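Local coordinates for sister chromatid cohesion protein (PDB 5T8V), which probably loads cohesin onto chromatin as a member of the Scc2/Nipped-B family, this chain being the protein's C-terminal HEAT-repeat fragment, at residues V15-H18 with E19-Y23; N73-M76 with T77-L80; L843-L846 with M847-K851. All coordinates share one frame; numbering follows the deposited sequence.

Interactions 1 and 2 are neighbours near the N-terminal end of the fragment, their centres about 11 Å apart. Helix 9-36 carries the first, the loop between helices 56-71 and 81-96 the second, and the two pack together through Leu17 and Leu20 against Thr77 and Val78, and Lys21 against Pro79. Interaction 3 belongs to helix 839-852, with its centre about 113 Å from either of theirs. Interaction 1 is partly buried and sets charged chains beside aliphatic ones; interaction 2 is a mostly buried turn with short-span backbone bonds and one aromatic contact; interaction 3 is buried and almost wholly apolar, surrounded by other helices.

Interaction 1: V15-H18 with E19-Y23; sequences VALH and ELKAY
Four successive main-chain hydrogen bonds, from Glu19, Leu20, Lys21 and Ala22 back to the carbonyls of Val15, Ala16, Leu17 and His18, join the two segments in regular alpha-helical i to i+4 fashion, with N-H...O angles of 158° to 169°. The bond from Glu19 N to Val15 O, 2.9 Å long, meets its acceptor nearly along the C=O axis. The Glu19 side chain runs back along the helix toward Val15: with CG anti to its own carbonyl carbon (chi1 -73°), CG lies 3.3 Å from Val15 O. The extended chain then places OE2 3.6 Å from Val15 CG1, so that the two side chains lie side by side, pointing the same way, with the carboxylate end against the valine methyl. OE1 also has a long, weak ion pair with Lys68. These residues belong to helix 9-36, which packs on helix 56-71 in the all-helical HEAT-repeat solenoid; Leu20 faces that neighbour and touches Ala65 and Leu66, while Ala16 meets Leu72 in the following loop. Leu17 and Lys21 repeat the side-by-side pattern on another flank. Lys21 CG passes 3.3 Å from Leu17 O, and the extended aliphatic chain carries CE to 4.1 Å from both CG and CD1 of Leu17, which leaves the ammonium group beyond the leucine. Ala22 CB rests 3.4 Å from His18 O.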
loop_
_atom_site.group_PDB
_atom_site.type_symbol
_atom_site.label_atom_id
_atom_site.label_comp_id
_atom_site.label_asym_id
_atom_site.label_seq_id
_atom_site.Cartn_x
_atom_site.Cartn_y
_atom_site.Cartn_z
ATOM N N VAL A 15 17.351 29.097 68.490
ATOM C CA VAL A 15 16.315 28.216 69.025
ATOM C C VAL A 15 16.606 26.769 68.647
ATOM O O VAL A 15 16.569 25.869 69.493
ATOM C CB VAL A 15 14.923 28.657 68.535
ATOM C CG1 VAL A 15 13.855 27.633 68.922
ATOM C CG2 VAL A 15 14.566 30.014 69.114
ATOM N N ALA A 16 16.890 26.521 67.367
ATOM C CA ALA A 16 17.231 25.166 66.945
ATOM C C ALA A 16 18.433 24.642 67.719
ATOM O O ALA A 16 18.458 23.475 68.130
ATOM C CB ALA A 16 17.505 25.136 65.443
ATOM N N LEU A 17 19.435 25.496 67.938
ATOM C CA LEU A 17 20.614 25.083 68.690
ATOM C C LEU A 17 20.242 24.653 70.102
ATOM O O LEU A 17 20.640 23.576 70.560
ATOM C CB LEU A 17 21.636 26.220 68.729
ATOM C CG LEU A 17 22.940 25.918 69.474
ATOM C CD1 LEU A 17 23.792 24.927 68.694
ATOM C CD2 LEU A 17 23.711 27.199 69.746
ATOM N N HIS A 18 19.478 25.485 70.815
ATOM C CA HIS A 18 19.140 25.161 72.199
ATOM C C HIS A 18 18.237 23.936 72.279
ATOM O O HIS A 18 18.353 23.136 73.215
ATOM C CB HIS A 18 18.483 26.364 72.873
ATOM C CG HIS A 18 19.454 27.429 73.280
ATOM N ND1 HIS A 18 20.819 27.237 73.263
ATOM C CD2 HIS A 18 19.259 28.697 73.717
ATOM C CE1 HIS A 18 21.423 28.338 73.673
ATOM N NE2 HIS A 18 20.499 29.239 73.954
ATOM N N GLU A 19 17.335 23.769 71.312
ATOM C CA GLU A 19 16.479 22.587 71.296
ATOM C C GLU A 19 17.306 21.324 71.098
ATOM O O GLU A 19 17.139 20.336 71.826
ATOM C CB GLU A 19 15.419 22.720 70.202
ATOM C CG GLU A 19 14.324 23.729 70.518
ATOM C CD GLU A 19 13.310 23.868 69.397
ATOM O OE1 GLU A 19 13.550 23.315 68.302
ATOM O OE2 GLU A 19 12.272 24.529 69.611
ATOM N N LEU A 20 18.216 21.338 70.120
ATOM C CA LEU A 20 19.059 20.170 69.896
ATOM C C LEU A 20 19.953 19.898 71.097
ATOM O O LEU A 20 20.202 18.738 71.439
ATOM C CB LEU A 20 19.906 20.350 68.638
ATOM C CG LEU A 20 20.822 19.151 68.371
ATOM C CD1 LEU A 20 20.765 18.732 66.919
ATOM C CD2 LEU A 20 22.257 19.458 68.779
ATOM N N LYS A 21 20.462 20.947 71.743
ATOM C CA LYS A 21 21.273 20.747 72.939
ATOM C C LYS A 21 20.456 20.079 74.038
ATOM O O LYS A 21 20.895 19.095 74.646
ATOM C CB LYS A 21 21.842 22.081 73.426
ATOM C CG LYS A 21 23.007 22.604 72.599
ATOM C CD LYS A 21 23.822 23.634 73.373
ATOM C CE LYS A 21 24.969 24.177 72.536
ATOM N NZ LYS A 21 26.019 24.840 73.364
ATOM N N ALA A 22 19.254 20.597 74.299
ATOM C CA ALA A 22 18.402 20.029 75.338
ATOM C C ALA A 22 18.099 18.564 75.050
ATOM O O ALA A 22 18.365 17.683 75.879
ATOM C CB ALA A 22 17.109 20.838 75.450
ATOM N N TYR A 23 17.543 18.281 73.871
ATOM C CA TYR A 23 17.219 16.901 73.527
ATOM C C TYR A 23 18.454 16.012 73.608
ATOM O O TYR A 23 18.375 14.864 74.062
ATOM C CB TYR A 23 16.610 16.835 72.128
ATOM C CG TYR A 23 15.845 15.559 71.887
ATOM C CD1 TYR A 23 16.506 14.344 71.772
ATOM C CD2 TYR A 23 14.462 15.568 71.790
ATOM C CE1 TYR A 23 15.813 13.176 71.565
ATOM C CE2 TYR A 23 13.759 14.403 71.580
ATOM C CZ TYR A 23 14.440 13.211 71.467
ATOM O OH TYR A 23 13.745 12.046 71.260
#

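Interaction 2: N73-M76 with T77-L80; sequences NCFM and TVPL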
loop_
_atom_site.group_PDB
_atom_site.type_symbol
_atom_site.label_atom_id
_atom_site.label_comp_id
_atom_site.label_asym_id
_atom_site.label_seq_id
_atom_site.Cartn_x
_atom_site.Cartn_y
_atom_site.Cartn_z
ATOM N N ASN A 73 22.523 26.934 59.433
ATOM C CA ASN A 73 23.945 27.269 59.457
ATOM C C ASN A 73 24.449 27.534 60.874
ATOM O O ASN A 73 25.328 28.375 61.083
ATOM C CB ASN A 73 24.238 28.472 58.557
ATOM C CG ASN A 73 25.708 28.596 58.212
ATOM O OD1 ASN A 73 26.421 27.596 58.122
ATOM N ND2 ASN A 73 26.172 29.827 58.021
ATOM N N CYS A 74 23.895 26.826 61.859
ATOM C CA CYS A 74 24.396 26.877 63.225
ATOM C C CYS A 74 24.874 25.520 63.720
ATOM O O CYS A 74 25.229 25.396 64.898
ATOM C CB CYS A 74 23.318 27.424 64.174
ATOM S SG CYS A 74 21.803 26.448 64.253
ATOM N N PHE A 75 24.893 24.502 62.857
ATOM C CA PHE A 75 25.427 23.199 63.233
ATOM C C PHE A 75 26.891 23.281 63.642
ATOM O O PHE A 75 27.368 22.412 64.381
ATOM C CB PHE A 75 25.251 22.226 62.064
ATOM C CG PHE A 75 25.738 20.835 62.345
ATOM C CD1 PHE A 75 25.194 20.089 63.378
ATOM C CD2 PHE A 75 26.725 20.262 61.558
ATOM C CE1 PHE A 75 25.637 18.805 63.632
ATOM C CE2 PHE A 75 27.170 18.977 61.806
ATOM C CZ PHE A 75 26.626 18.248 62.843
ATOM N N MET A 76 27.609 24.308 63.186
ATOM C CA MET A 76 29.014 24.464 63.545
ATOM C C MET A 76 29.192 24.742 65.031
ATOM O O MET A 76 30.254 24.449 65.592
ATOM C CB MET A 76 29.632 25.595 62.726
ATOM C CG MET A 76 28.983 26.953 62.970
ATOM S SD MET A 76 29.333 28.145 61.666
ATOM C CE MET A 76 28.399 27.449 60.302
ATOM N N THR A 77 28.175 25.306 65.684
ATOM C CA THR A 77 28.292 25.687 67.087
ATOM C C THR A 77 28.076 24.516 68.035
ATOM O O THR A 77 28.478 24.602 69.201
ATOM C CB THR A 77 27.293 26.799 67.413
ATOM O OG1 THR A 77 27.340 27.801 66.389
ATOM C CG2 THR A 77 27.620 27.444 68.757
ATOM N N VAL A 78 27.452 23.435 67.571
ATOM C CA VAL A 78 27.222 22.255 68.401
ATOM C C VAL A 78 28.554 21.803 68.989
ATOM O O VAL A 78 29.526 21.631 68.241
ATOM C CB VAL A 78 26.560 21.125 67.595
ATOM C CG1 VAL A 78 26.544 19.818 68.395
ATOM C CG2 VAL A 78 25.147 21.521 67.205
ATOM N N PRO A 79 28.654 21.595 70.301
ATOM C CA PRO A 79 29.927 21.145 70.876
ATOM C C PRO A 79 30.432 19.886 70.191
ATOM O O PRO A 79 29.711 18.896 70.054
ATOM C CB PRO A 79 29.579 20.894 72.347
ATOM C CG PRO A 79 28.416 21.775 72.615
ATOM C CD PRO A 79 27.632 21.821 71.337
ATOM N N LEU A 80 31.688 19.935 69.748
ATOM C CA LEU A 80 32.296 18.777 69.100
ATOM C C LEU A 80 32.322 17.575 70.035
ATOM O O LEU A 80 31.873 16.482 69.672
ATOM C CB LEU A 80 33.712 19.128 68.643
ATOM C CG LEU A 80 34.574 17.980 68.109
ATOM C CD1 LEU A 80 34.077 17.527 66.744
ATOM C CD2 LEU A 80 36.033 18.395 68.059
#
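Two short-span backbone hydrogen bonds link Cys74 and Phe75 to Thr77 and Val78. Thr77 N donates a hydrogen bond to Cys74 O over 3.1 Å with an N-H...O angle of 156°, but it approaches from above the carbonyl plane, 56° out of it, and so does not sit on a lone pair. The next bond, from Val78 N to Phe75 O, is weak at 3.4 Å. Both run from residue i+3 back to residue i, closing two successive, overlapping turns.

The apolar part of the contact is carried by Phe75 and Val78, whose side chains cross obliquely. Val78 turns its CG2 branch to the ring and brings it to 4.1 Å from Phe75 CD1; the same methyl lies 3.7 Å from Phe75 O. With its CG anti to the backbone N (chi1 -179°), the phenyl ring is directed into the interior, where it also meets Leu66 and Ile70 of helix 56-71, and both residues touch Leu83 of helix 81-96.

The Thr77 side chain lies close to the Cys74 carbonyl, with OG1 3.5 Å from Cys74 O, and Met76 CG lies 3.9 Å from Thr77 OG1. Outside the turn, Arg141 NH1 hydrogen-bonds the carbonyl oxygens of both Phe75 and Val78, tying the two ends of the second turn to one guanidinium group.

The turns follow directly on a Schellman motif, in which Asn73, with positive phi, is the C-prime residue and Cys74 N and Asn73 N bond to Thr69 O and Ile70 O; helix 56-71 is thus ended and the chain redirected toward helix 81-96, an inter-helix connection within the HEAT-repeat solenoid.

Interaction 3: L843-L846 with M847-K851; sequences LQVL and MIFAK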
loop_
_atom_site.group_PDB
_atom_site.type_symbol
_atom_site.label_atom_id
_atom_site.label_comp_id
_atom_site.label_asym_id
_atom_site.label_seq_id
_atom_site.Cartn_x
_atom_site.Cartn_y
_atom_site.Cartn_z
ATOM N N LEU A 843 -34.757 5.155 -26.163
ATOM C CA LEU A 843 -35.034 4.069 -27.090
ATOM C C LEU A 843 -33.817 3.186 -27.315
ATOM O O LEU A 843 -33.978 2.019 -27.686
ATOM C CB LEU A 843 -35.535 4.635 -28.417
ATOM C CG LEU A 843 -36.869 5.375 -28.296
ATOM C CD1 LEU A 843 -37.140 6.176 -29.549
ATOM C CD2 LEU A 843 -38.008 4.403 -28.029
ATOM N N GLN A 844 -32.606 3.704 -27.095
ATOM C CA GLN A 844 -31.432 2.846 -27.217
ATOM C C GLN A 844 -31.415 1.754 -26.153
ATOM O O GLN A 844 -30.931 0.648 -26.416
ATOM C CB GLN A 844 -30.152 3.681 -27.145
ATOM C CG GLN A 844 -29.830 4.419 -28.437
ATOM C CD GLN A 844 -29.733 3.483 -29.629
ATOM O OE1 GLN A 844 -30.579 3.509 -30.522
ATOM N NE2 GLN A 844 -28.705 2.642 -29.640
ATOM N N VAL A 845 -31.939 2.035 -24.961
ATOM C CA VAL A 845 -32.005 1.021 -23.909
ATOM C C VAL A 845 -33.272 0.180 -24.037
ATOM O O VAL A 845 -33.243 -1.034 -23.809
ATOM C CB VAL A 845 -31.891 1.676 -22.514
ATOM C CG1 VAL A 845 -32.903 2.786 -22.331
ATOM C CG2 VAL A 845 -32.051 0.635 -21.408
ATOM N N LEU A 846 -34.397 0.798 -24.404
ATOM C CA LEU A 846 -35.593 0.011 -24.689
ATOM C C LEU A 846 -35.326 -1.019 -25.777
ATOM O O LEU A 846 -35.883 -2.122 -25.744
ATOM C CB LEU A 846 -36.744 0.928 -25.102
ATOM C CG LEU A 846 -37.504 1.618 -23.971
ATOM C CD1 LEU A 846 -38.470 2.651 -24.527
ATOM C CD2 LEU A 846 -38.252 0.589 -23.135
ATOM N N MET A 847 -34.471 -0.676 -26.741
ATOM C CA MET A 847 -34.110 -1.596 -27.812
ATOM C C MET A 847 -33.514 -2.883 -27.250
ATOM O O MET A 847 -34.006 -3.987 -27.514
ATOM C CB MET A 847 -33.121 -0.893 -28.744
ATOM C CG MET A 847 -32.688 -1.667 -29.967
ATOM S SD MET A 847 -31.487 -0.688 -30.891
ATOM C CE MET A 847 -31.203 -1.723 -32.320
ATOM N N ILE A 848 -32.444 -2.752 -26.464
ATOM C CA ILE A 848 -31.773 -3.923 -25.910
ATOM C C ILE A 848 -32.666 -4.649 -24.913
ATOM O O ILE A 848 -32.556 -5.870 -24.749
ATOM C CB ILE A 848 -30.427 -3.517 -25.282
ATOM C CG1 ILE A 848 -30.627 -2.417 -24.232
ATOM C CG2 ILE A 848 -29.462 -3.079 -26.381
ATOM C CD1 ILE A 848 -29.346 -1.829 -23.682
ATOM N N PHE A 849 -33.570 -3.931 -24.241
ATOM C CA PHE A 849 -34.551 -4.608 -23.397
ATOM C C PHE A 849 -35.448 -5.519 -24.226
ATOM O O PHE A 849 -35.629 -6.697 -23.899
ATOM C CB PHE A 849 -35.389 -3.585 -22.634
ATOM C CG PHE A 849 -34.942 -3.380 -21.222
ATOM C CD1 PHE A 849 -33.937 -2.477 -20.926
ATOM C CD2 PHE A 849 -35.521 -4.097 -20.189
ATOM C CE1 PHE A 849 -33.522 -2.289 -19.631
ATOM C CE2 PHE A 849 -35.111 -3.912 -18.887
ATOM C CZ PHE A 849 -34.109 -3.007 -18.607
ATOM N N ALA A 850 -36.025 -4.984 -25.304
ATOM C CA ALA A 850 -36.859 -5.801 -26.176
ATOM C C ALA A 850 -36.076 -6.982 -26.734
ATOM O O ALA A 850 -36.627 -8.075 -26.909
ATOM C CB ALA A 850 -37.424 -4.946 -27.308
ATOM N N LYS A 851 -34.787 -6.784 -27.020
ATOM C CA LYS A 851 -33.959 -7.904 -27.456
ATOM C C LYS A 851 -33.838 -8.956 -26.360
ATOM O O LYS A 851 -33.868 -10.160 -26.639
ATOM C CB LYS A 851 -32.577 -7.399 -27.876
ATOM C CG LYS A 851 -31.469 -8.454 -27.873
ATOM C CD LYS A 851 -31.764 -9.620 -28.810
ATOM C CE LYS A 851 -30.717 -10.715 -28.657
ATOM N NZ LYS A 851 -31.071 -11.954 -29.405
#
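Val845 sets its CG2 methyl against the CD1-CE1 side of the Phe849 ring, 3.7 Å from each of those atoms, and the two side chains run side by side in the same direction. They sit one turn apart on helix 839-852, a helix of the HEAT-repeat solenoid whose flanks are packed by helices 773-786, 808-824 and 878-891. Val845 and Phe849 face the first two of these, touching Val781 and Met780 on one and Met822 and Val819 on the other. Ile848 adds a second apolar contact. Its CG1 is placed between the backbone N and the carbonyl carbon (chi1 55°), a rotation that swings the longer branch back over the Val845 peptide, so that CD1 comes 3.9 Å from Val845 CA and 4.3 Å from Val845 CG2. With an alanine here that branch is gone, and a gap would probably open beside Val845 and Val784 of helix 773-786, leaving the valine less firmly packed.

The main chain contributes hydrogen bonds from Met847 N to Leu843 O, Phe849 N to Val845 O and Ala850 N to Leu846 O. The first is the most bent, its donor standing 36° above the carbonyl plane. Met847 itself extends toward helix 878-891, where it touches Arg882, while its CB rests 3.5 Å from Gln844 O. Val845 O, 2.9 Å from Phe849 N, also lies in the plane of the phenyl ring at its edge, 3.3 Å from Phe849 CD1.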